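Local coordinates for putative deoxyribonuclease yjjV (Escherichia coli, PDB 1ZZM), which probably hydrolyses ester bonds, as a metal-dependent hydrolase of the TatD family that binds two divalent metal cations in each subunit, at residues Phe109-Leu120 and Lys140-Leu150. Sequence-based numbering, arbitrary orientation.
Sequences FERQQWLLDEQL and KLAMHLKRHDL. With ZN (zinc ion), chain D.
D117 and H144 face each other across two helices, 109-120 and 140-148, that run side by side in roughly the same direction, their axes 11.3 Å apart at closest approach and inclined by 33°. The spacing is bridged by a zinc ion, a worked example of a metal joining neighbouring helices. D117 OD2 binds it at 1.9 Å, while H144 ND1 and H148 NE2, one helical turn apart, bind from the other helix. The D117 carboxylate stands nearly perpendicular to the H148 ring (77°).

Beyond the H144 ring, on the side away from the zinc, Q113 forms a second shell. With ND1 on the metal, H144 NE2 donates to Q113 OE1, 2.7 Å away, in an almost straight bond that lies in the ring plane and meets a lone pair of the amide oxygen. The same oxygen also accepts from a water that in turn accepts from K140 NZ, and Q113 NE2 donates to F109 O from above the carbonyl plane, so the amide is fixed at both ends. Replacing Q113 with an alanine would probably leave H144 NE2 without its acceptor and the imidazole less firmly oriented toward the zinc.

Toward the barrel, L116 CD2 meets L141 CD1 at 3.7 Å. L120, its CG anti to the carbonyl carbon (chi1 -73°), brings its branch to the other helix, where CD2 lies 3.6 Å from L150 CD2 and CD1 4.0 Å from H148 CD2. L116 also rests on I98 of strand 95-101. Neighbouring helices running in the same general direction surround a TIM-barrel fold; here they share a zinc site separate from the metal centre held by E97, H133 and H157.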
ATOM      1  N   PHE A 109       4.325 -20.624  -4.880  1.00 13.76           N
ATOM      2  CA  PHE A 109       2.965 -20.133  -4.635  1.00 13.38           C
ATOM      3  C   PHE A 109       2.210 -20.747  -3.460  1.00 10.93           C
ATOM      4  O   PHE A 109       1.491 -20.027  -2.765  1.00  8.89           O
ATOM      5  CB  PHE A 109       2.159 -20.250  -5.940  1.00 14.11           C
ATOM      6  CG  PHE A 109       0.947 -19.351  -5.998  1.00 14.23           C
ATOM      7  CD1 PHE A 109       1.014 -18.043  -5.546  1.00 13.59           C
ATOM      8  CD2 PHE A 109      -0.254 -19.825  -6.517  1.00 16.19           C
ATOM      9  CE1 PHE A 109      -0.122 -17.207  -5.610  1.00 16.25           C
ATOM     10  CE2 PHE A 109      -1.393 -19.002  -6.586  1.00 18.53           C
ATOM     11  CZ  PHE A 109      -1.315 -17.690  -6.126  1.00 17.27           C
ATOM     12  N   GLU A 110       2.333 -22.051  -3.242  1.00 12.56           N
ATOM     13  CA  GLU A 110       1.644 -22.667  -2.098  1.00 11.73           C
ATOM     14  C   GLU A 110       2.188 -22.094  -0.786  1.00 13.46           C
ATOM     15  O   GLU A 110       1.404 -21.762   0.120  1.00  9.91           O
ATOM     16  CB  GLU A 110       1.808 -24.203  -2.087  1.00 16.61           C
ATOM     17  CG  GLU A 110       1.065 -24.922  -3.201  1.00 19.01           C
ATOM     18  CD  GLU A 110      -0.451 -24.933  -3.010  1.00 22.88           C
ATOM     19  OE1 GLU A 110      -0.916 -24.915  -1.848  1.00 22.11           O
ATOM     20  OE2 GLU A 110      -1.179 -24.968  -4.021  1.00 22.17           O
ATOM     21  N   ARG A 111       3.513 -21.985  -0.657  1.00 10.81           N
ATOM     22  CA  ARG A 111       4.061 -21.403   0.558  1.00 15.21           C
ATOM     23  C   ARG A 111       3.656 -19.929   0.659  1.00 13.40           C
ATOM     24  O   ARG A 111       3.427 -19.448   1.759  1.00 11.44           O
ATOM     25  CB  ARG A 111       5.591 -21.487   0.631  1.00 18.05           C
ATOM     26  CG  ARG A 111       6.123 -20.829   1.922  1.00 22.20           C
ATOM     27  CD  ARG A 111       7.494 -21.345   2.315  1.00 27.30           C
ATOM     28  NE  ARG A 111       8.082 -20.630   3.456  1.00 28.57           N
ATOM     29  CZ  ARG A 111       7.720 -20.778   4.727  1.00 30.65           C
ATOM     30  NH1 ARG A 111       6.744 -21.620   5.062  1.00 32.32           N
ATOM     31  NH2 ARG A 111       8.371 -20.117   5.683  1.00 31.03           N
ATOM     32  N   GLN A 112       3.584 -19.205  -0.468  1.00 10.99           N
ATOM     33  CA  GLN A 112       3.151 -17.796  -0.385  1.00  9.96           C
ATOM     34  C   GLN A 112       1.767 -17.719   0.234  1.00 11.79           C
ATOM     35  O   GLN A 112       1.472 -16.821   1.048  1.00  9.13           O
ATOM     36  CB  GLN A 112       3.038 -17.143  -1.766  1.00 10.42           C
ATOM     37  CG  GLN A 112       4.364 -16.806  -2.436  1.00 11.78           C
ATOM     38  CD  GLN A 112       4.154 -15.903  -3.637  1.00 14.78           C
ATOM     39  OE1 GLN A 112       3.310 -15.006  -3.603  1.00 12.29           O
ATOM     40  NE2 GLN A 112       4.937 -16.121  -4.699  1.00 10.89           N
ATOM     41  N   GLN A 113       0.885 -18.621  -0.199  1.00  9.97           N
ATOM     42  CA  GLN A 113      -0.482 -18.593   0.337  1.00 10.86           C
ATOM     43  C   GLN A 113      -0.558 -18.978   1.798  1.00 10.78           C
ATOM     44  O   GLN A 113      -1.371 -18.423   2.552  1.00  9.22           O
ATOM     45  CB  GLN A 113      -1.389 -19.489  -0.482  1.00  9.15           C
ATOM     46  CG  GLN A 113      -1.538 -18.922  -1.887  1.00 12.91           C
ATOM     47  CD  GLN A 113      -2.262 -19.848  -2.809  1.00 14.97           C
ATOM     48  OE1 GLN A 113      -3.492 -19.868  -2.842  1.00 12.69           O
ATOM     49  NE2 GLN A 113      -1.506 -20.647  -3.555  1.00 15.02           N
ATOM     50  N   TRP A 114       0.263 -19.933   2.214  1.00 11.16           N
ATOM     51  CA  TRP A 114       0.213 -20.309   3.643  1.00 11.36           C
ATOM     52  C   TRP A 114       0.672 -19.101   4.458  1.00 12.04           C
ATOM     53  O   TRP A 114       0.084 -18.755   5.508  1.00 12.03           O
ATOM     54  CB  TRP A 114       1.163 -21.491   3.917  1.00 12.82           C
ATOM     55  CG  TRP A 114       1.220 -21.853   5.351  1.00 16.82           C
ATOM     56  CD1 TRP A 114       0.321 -22.632   6.031  1.00 17.28           C
ATOM     57  CD2 TRP A 114       2.200 -21.440   6.301  1.00 19.65           C
ATOM     58  NE1 TRP A 114       0.689 -22.732   7.355  1.00 22.11           N
ATOM     59  CE2 TRP A 114       1.838 -22.007   7.549  1.00 21.23           C
ATOM     60  CE3 TRP A 114       3.353 -20.650   6.225  1.00 19.94           C
ATOM     61  CZ2 TRP A 114       2.590 -21.804   8.714  1.00 24.11           C
ATOM     62  CZ3 TRP A 114       4.098 -20.451   7.382  1.00 25.24           C
ATOM     63  CH2 TRP A 114       3.711 -21.028   8.612  1.00 19.21           C
ATOM     64  N   LEU A 115       1.731 -18.455   3.981  1.00 11.05           N
ATOM     65  CA  LEU A 115       2.285 -17.311   4.700  1.00 12.99           C
ATOM     66  C   LEU A 115       1.295 -16.156   4.744  1.00 11.02           C
ATOM     67  O   LEU A 115       1.161 -15.473   5.768  1.00 11.35           O
ATOM     68  CB  LEU A 115       3.608 -16.856   4.060  1.00 11.51           C
ATOM     69  CG  LEU A 115       4.264 -15.652   4.748  1.00 19.41           C
ATOM     70  CD1 LEU A 115       4.465 -15.967   6.215  1.00 23.92           C
ATOM     71  CD2 LEU A 115       5.633 -15.357   4.092  1.00 21.85           C
ATOM     72  N   LEU A 116       0.617 -15.906   3.636  1.00 11.14           N
ATOM     73  CA  LEU A 116      -0.407 -14.859   3.632  1.00  9.96           C
ATOM     74  C   LEU A 116      -1.493 -15.177   4.669  1.00 10.04           C
ATOM     75  O   LEU A 116      -1.902 -14.315   5.437  1.00  9.34           O
ATOM     76  CB  LEU A 116      -1.076 -14.772   2.255  1.00 11.14           C
ATOM     77  CG  LEU A 116      -2.314 -13.887   2.143  1.00 12.27           C
ATOM     78  CD1 LEU A 116      -1.913 -12.394   2.342  1.00  9.42           C
ATOM     79  CD2 LEU A 116      -2.982 -14.115   0.796  1.00 11.06           C
ATOM     80  N   ASP A 117      -1.974 -16.413   4.702  1.00 10.99           N
ATOM     81  CA  ASP A 117      -3.033 -16.713   5.662  1.00 10.51           C
ATOM     82  C   ASP A 117      -2.572 -16.597   7.116  1.00 11.73           C
ATOM     83  O   ASP A 117      -3.365 -16.232   7.973  1.00  9.55           O
ATOM     84  CB  ASP A 117      -3.666 -18.081   5.375  1.00 11.33           C
ATOM     85  CG  ASP A 117      -4.654 -18.038   4.227  1.00 12.51           C
ATOM     86  OD1 ASP A 117      -5.016 -16.931   3.760  1.00 14.58           O
ATOM     87  OD2 ASP A 117      -5.100 -19.109   3.763  1.00 13.42           O
ATOM     88  N   GLU A 118      -1.303 -16.918   7.405  1.00 10.14           N
ATOM     89  CA  GLU A 118      -0.795 -16.775   8.762  1.00 11.69           C
ATOM     90  C   GLU A 118      -0.867 -15.303   9.171  1.00 12.69           C
ATOM     91  O   GLU A 118      -1.162 -14.972  10.319  1.00 11.08           O
ATOM     92  CB  GLU A 118       0.665 -17.246   8.864  1.00 13.38           C
ATOM     93  CG  GLU A 118       0.844 -18.773   8.869  1.00 18.53           C
ATOM     94  CD  GLU A 118       0.013 -19.458   9.955  1.00 21.56           C
ATOM     95  OE1 GLU A 118       0.158 -19.114  11.154  1.00 23.66           O
ATOM     96  OE2 GLU A 118      -0.798 -20.329   9.600  1.00 22.90           O
ATOM     97  N   GLN A 119      -0.592 -14.413   8.223  1.00 11.95           N
ATOM     98  CA  GLN A 119      -0.613 -12.991   8.541  1.00  9.77           C
ATOM     99  C   GLN A 119      -2.022 -12.449   8.571  1.00 11.13           C
ATOM    100  O   GLN A 119      -2.309 -11.524   9.326  1.00 10.47           O
ATOM    101  CB  GLN A 119       0.260 -12.253   7.543  1.00  9.90           C
ATOM    102  CG  GLN A 119       1.695 -12.680   7.725  1.00 10.44           C
ATOM    103  CD  GLN A 119       2.627 -12.010   6.768  1.00  9.61           C
ATOM    104  OE1 GLN A 119       2.772 -12.435   5.609  1.00 12.42           O
ATOM    105  NE2 GLN A 119       3.237 -10.956   7.214  1.00  4.49           N
ATOM    106  N   LEU A 120      -2.906 -13.035   7.770  1.00 12.42           N
ATOM    107  CA  LEU A 120      -4.295 -12.600   7.789  1.00 12.47           C
ATOM    108  C   LEU A 120      -4.855 -12.965   9.168  1.00 13.49           C
ATOM    109  O   LEU A 120      -5.668 -12.232   9.725  1.00 11.73           O
ATOM    110  CB  LEU A 120      -5.095 -13.268   6.653  1.00 11.49           C
ATOM    111  CG  LEU A 120      -4.787 -12.724   5.236  1.00 12.95           C
ATOM    112  CD1 LEU A 120      -5.686 -13.400   4.223  1.00 12.84           C
ATOM    113  CD2 LEU A 120      -4.998 -11.195   5.165  1.00 13.27           C
ATOM    114  N   LYS A 140      -6.900 -15.361  -6.966  1.00 14.27           N
ATOM    115  CA  LYS A 140      -6.533 -16.170  -5.809  1.00 17.15           C
ATOM    116  C   LYS A 140      -6.571 -15.347  -4.539  1.00 15.62           C
ATOM    117  O   LYS A 140      -7.089 -15.800  -3.522  1.00 12.99           O
ATOM    118  CB  LYS A 140      -5.137 -16.768  -6.001  1.00 17.76           C
ATOM    119  CG  LYS A 140      -5.133 -18.032  -6.859  1.00 24.95           C
ATOM    120  CD  LYS A 140      -5.882 -19.159  -6.129  1.00 27.12           C
ATOM    121  CE  LYS A 140      -5.722 -20.499  -6.820  1.00 31.95           C
ATOM    122  NZ  LYS A 140      -6.600 -21.535  -6.185  1.00 32.16           N
ATOM    123  N   LEU A 141      -6.052 -14.120  -4.601  1.00 12.67           N
ATOM    124  CA  LEU A 141      -6.041 -13.269  -3.413  1.00 12.63           C
ATOM    125  C   LEU A 141      -7.479 -13.020  -2.985  1.00 12.28           C
ATOM    126  O   LEU A 141      -7.801 -13.131  -1.813  1.00 10.25           O
ATOM    127  CB  LEU A 141      -5.330 -11.935  -3.699  1.00 12.52           C
ATOM    128  CG  LEU A 141      -5.399 -10.958  -2.516  1.00 14.61           C
ATOM    129  CD1 LEU A 141      -4.735 -11.603  -1.296  1.00 10.00           C
ATOM    130  CD2 LEU A 141      -4.706  -9.642  -2.872  1.00 13.27           C
ATOM    131  N   ALA A 142      -8.347 -12.711  -3.945  1.00 12.12           N
ATOM    132  CA  ALA A 142      -9.763 -12.483  -3.618  1.00 13.41           C
ATOM    133  C   ALA A 142     -10.403 -13.728  -2.974  1.00 15.98           C
ATOM    134  O   ALA A 142     -11.252 -13.615  -2.074  1.00 12.44           O
ATOM    135  CB  ALA A 142     -10.548 -12.098  -4.874  1.00 13.98           C
ATOM    136  N   MET A 143     -10.021 -14.909  -3.448  1.00 13.19           N
ATOM    137  CA  MET A 143     -10.566 -16.139  -2.893  1.00 16.78           C
ATOM    138  C   MET A 143     -10.243 -16.240  -1.389  1.00 14.25           C
ATOM    139  O   MET A 143     -11.120 -16.566  -0.586  1.00 13.11           O
ATOM    140  CB  MET A 143      -9.992 -17.348  -3.637  1.00 17.74           C
ATOM    141  CG  MET A 143     -10.447 -18.692  -3.095  1.00 23.31           C
ATOM    142  SD  MET A 143      -9.310 -20.018  -3.701  1.00 29.55           S
ATOM    143  CE  MET A 143      -7.780 -19.593  -2.750  1.00 27.84           C
ATOM    144  N   HIS A 144      -8.995 -15.937  -1.017  1.00 12.64           N
ATOM    145  CA  HIS A 144      -8.566 -15.967   0.390  1.00 13.30           C
ATOM    146  C   HIS A 144      -9.258 -14.843   1.181  1.00 13.80           C
ATOM    147  O   HIS A 144      -9.735 -15.077   2.286  1.00 12.19           O
ATOM    148  CB  HIS A 144      -7.022 -15.802   0.524  1.00 12.49           C
ATOM    149  CG  HIS A 144      -6.229 -16.998   0.054  1.00 15.33           C
ATOM    150  ND1 HIS A 144      -6.198 -18.192   0.739  1.00 15.23           N
ATOM    151  CD2 HIS A 144      -5.496 -17.197  -1.068  1.00 13.37           C
ATOM    152  CE1 HIS A 144      -5.491 -19.080   0.059  1.00 16.52           C
ATOM    153  NE2 HIS A 144      -5.056 -18.501  -1.046  1.00 15.32           N
ATOM    154  N   LEU A 145      -9.318 -13.624   0.630  1.00 12.53           N
ATOM    155  CA  LEU A 145      -9.977 -12.541   1.390  1.00 12.98           C
ATOM    156  C   LEU A 145     -11.438 -12.878   1.681  1.00 14.13           C
ATOM    157  O   LEU A 145     -11.949 -12.621   2.788  1.00 14.16           O
ATOM    158  CB  LEU A 145      -9.907 -11.213   0.642  1.00 11.43           C
ATOM    159  CG  LEU A 145      -8.461 -10.784   0.296  1.00 13.54           C
ATOM    160  CD1 LEU A 145      -8.491  -9.500  -0.546  1.00 11.82           C
ATOM    161  CD2 LEU A 145      -7.647 -10.575   1.557  1.00 13.52           C
ATOM    162  N   LYS A 146     -12.132 -13.403   0.677  1.00 11.30           N
ATOM    163  CA  LYS A 146     -13.518 -13.761   0.901  1.00 16.64           C
ATOM    164  C   LYS A 146     -13.618 -14.797   2.035  1.00 15.43           C
ATOM    165  O   LYS A 146     -14.409 -14.642   2.954  1.00 13.89           O
ATOM    166  CB  LYS A 146     -14.144 -14.308  -0.376  1.00 15.91           C
ATOM    167  CG  LYS A 146     -15.658 -14.618  -0.212  1.00 19.99           C
ATOM    168  CD  LYS A 146     -16.149 -15.486  -1.355  1.00 30.11           C
ATOM    169  CE  LYS A 146     -17.642 -15.829  -1.238  1.00 31.88           C
ATOM    170  NZ  LYS A 146     -18.492 -14.672  -1.653  1.00 38.76           N
ATOM    171  N   ARG A 147     -12.789 -15.830   1.990  1.00 13.99           N
ATOM    172  CA  ARG A 147     -12.824 -16.864   3.015  1.00 15.41           C
ATOM    173  C   ARG A 147     -12.503 -16.433   4.427  1.00 16.44           C
ATOM    174  O   ARG A 147     -13.186 -16.827   5.376  1.00 17.56           O
ATOM    175  CB  ARG A 147     -11.853 -17.992   2.648  1.00 16.38           C
ATOM    176  CG  ARG A 147     -12.332 -18.770   1.464  1.00 21.02           C
ATOM    177  CD  ARG A 147     -11.463 -19.940   1.169  1.00 24.81           C
ATOM    178  NE  ARG A 147     -12.093 -20.747   0.125  1.00 27.32           N
ATOM    179  CZ  ARG A 147     -11.422 -21.550  -0.683  1.00 31.56           C
ATOM    180  NH1 ARG A 147     -10.110 -21.646  -0.564  1.00 27.39           N
ATOM    181  NH2 ARG A 147     -12.066 -22.244  -1.617  1.00 32.63           N
ATOM    182  N   HIS A 148     -11.474 -15.606   4.577  1.00 14.34           N
ATOM    183  CA  HIS A 148     -11.055 -15.240   5.911  1.00 13.51           C
ATOM    184  C   HIS A 148     -11.766 -14.072   6.559  1.00 15.36           C
ATOM    185  O   HIS A 148     -11.638 -13.873   7.751  1.00 15.83           O
ATOM    186  CB  HIS A 148      -9.536 -15.154   5.909  1.00 14.29           C
ATOM    187  CG  HIS A 148      -8.915 -16.400   5.359  1.00 16.36           C
ATOM    188  ND1 HIS A 148      -9.212 -17.653   5.865  1.00 18.25           N
ATOM    189  CD2 HIS A 148      -8.122 -16.609   4.281  1.00 14.42           C
ATOM    190  CE1 HIS A 148      -8.632 -18.575   5.120  1.00 19.19           C
ATOM    191  NE2 HIS A 148      -7.968 -17.968   4.149  1.00 14.60           N
ATOM    192  N   ASP A 149     -12.516 -13.323   5.754  1.00 14.76           N
ATOM    193  CA  ASP A 149     -13.382 -12.257   6.246  1.00 16.78           C
ATOM    194  C   ASP A 149     -12.795 -11.402   7.367  1.00 16.96           C
ATOM    195  O   ASP A 149     -13.190 -11.501   8.535  1.00 16.75           O
ATOM    196  CB  ASP A 149     -14.686 -12.941   6.686  1.00 18.94           C
ATOM    197  CG  ASP A 149     -15.738 -11.971   7.155  1.00 22.25           C
ATOM    198  OD1 ASP A 149     -15.816 -10.822   6.650  1.00 20.92           O
ATOM    199  OD2 ASP A 149     -16.507 -12.389   8.038  1.00 27.61           O
ATOM    200  N   LEU A 150     -11.845 -10.559   7.009  1.00 12.84           N
ATOM    201  CA  LEU A 150     -11.210  -9.682   7.987  1.00 14.90           C
ATOM    202  C   LEU A 150     -12.137  -8.498   8.219  1.00 12.94           C
ATOM    203  O   LEU A 150     -12.471  -7.784   7.281  1.00 12.56           O
ATOM    204  CB  LEU A 150      -9.869  -9.155   7.458  1.00 12.83           C
ATOM    205  CG  LEU A 150      -8.713 -10.148   7.379  1.00 19.76           C
ATOM    206  CD1 LEU A 150      -8.996 -11.156   6.286  1.00 22.99           C
ATOM    207  CD2 LEU A 150      -7.398  -9.393   7.120  1.00 21.29           C
TER
HETATM  208 ZN    ZN D 403      -6.681 -18.693   2.786  1.00 14.43          ZN
HETATM  209  O   HOH W   1      -5.190 -21.958  -3.830  1.00 29.48           O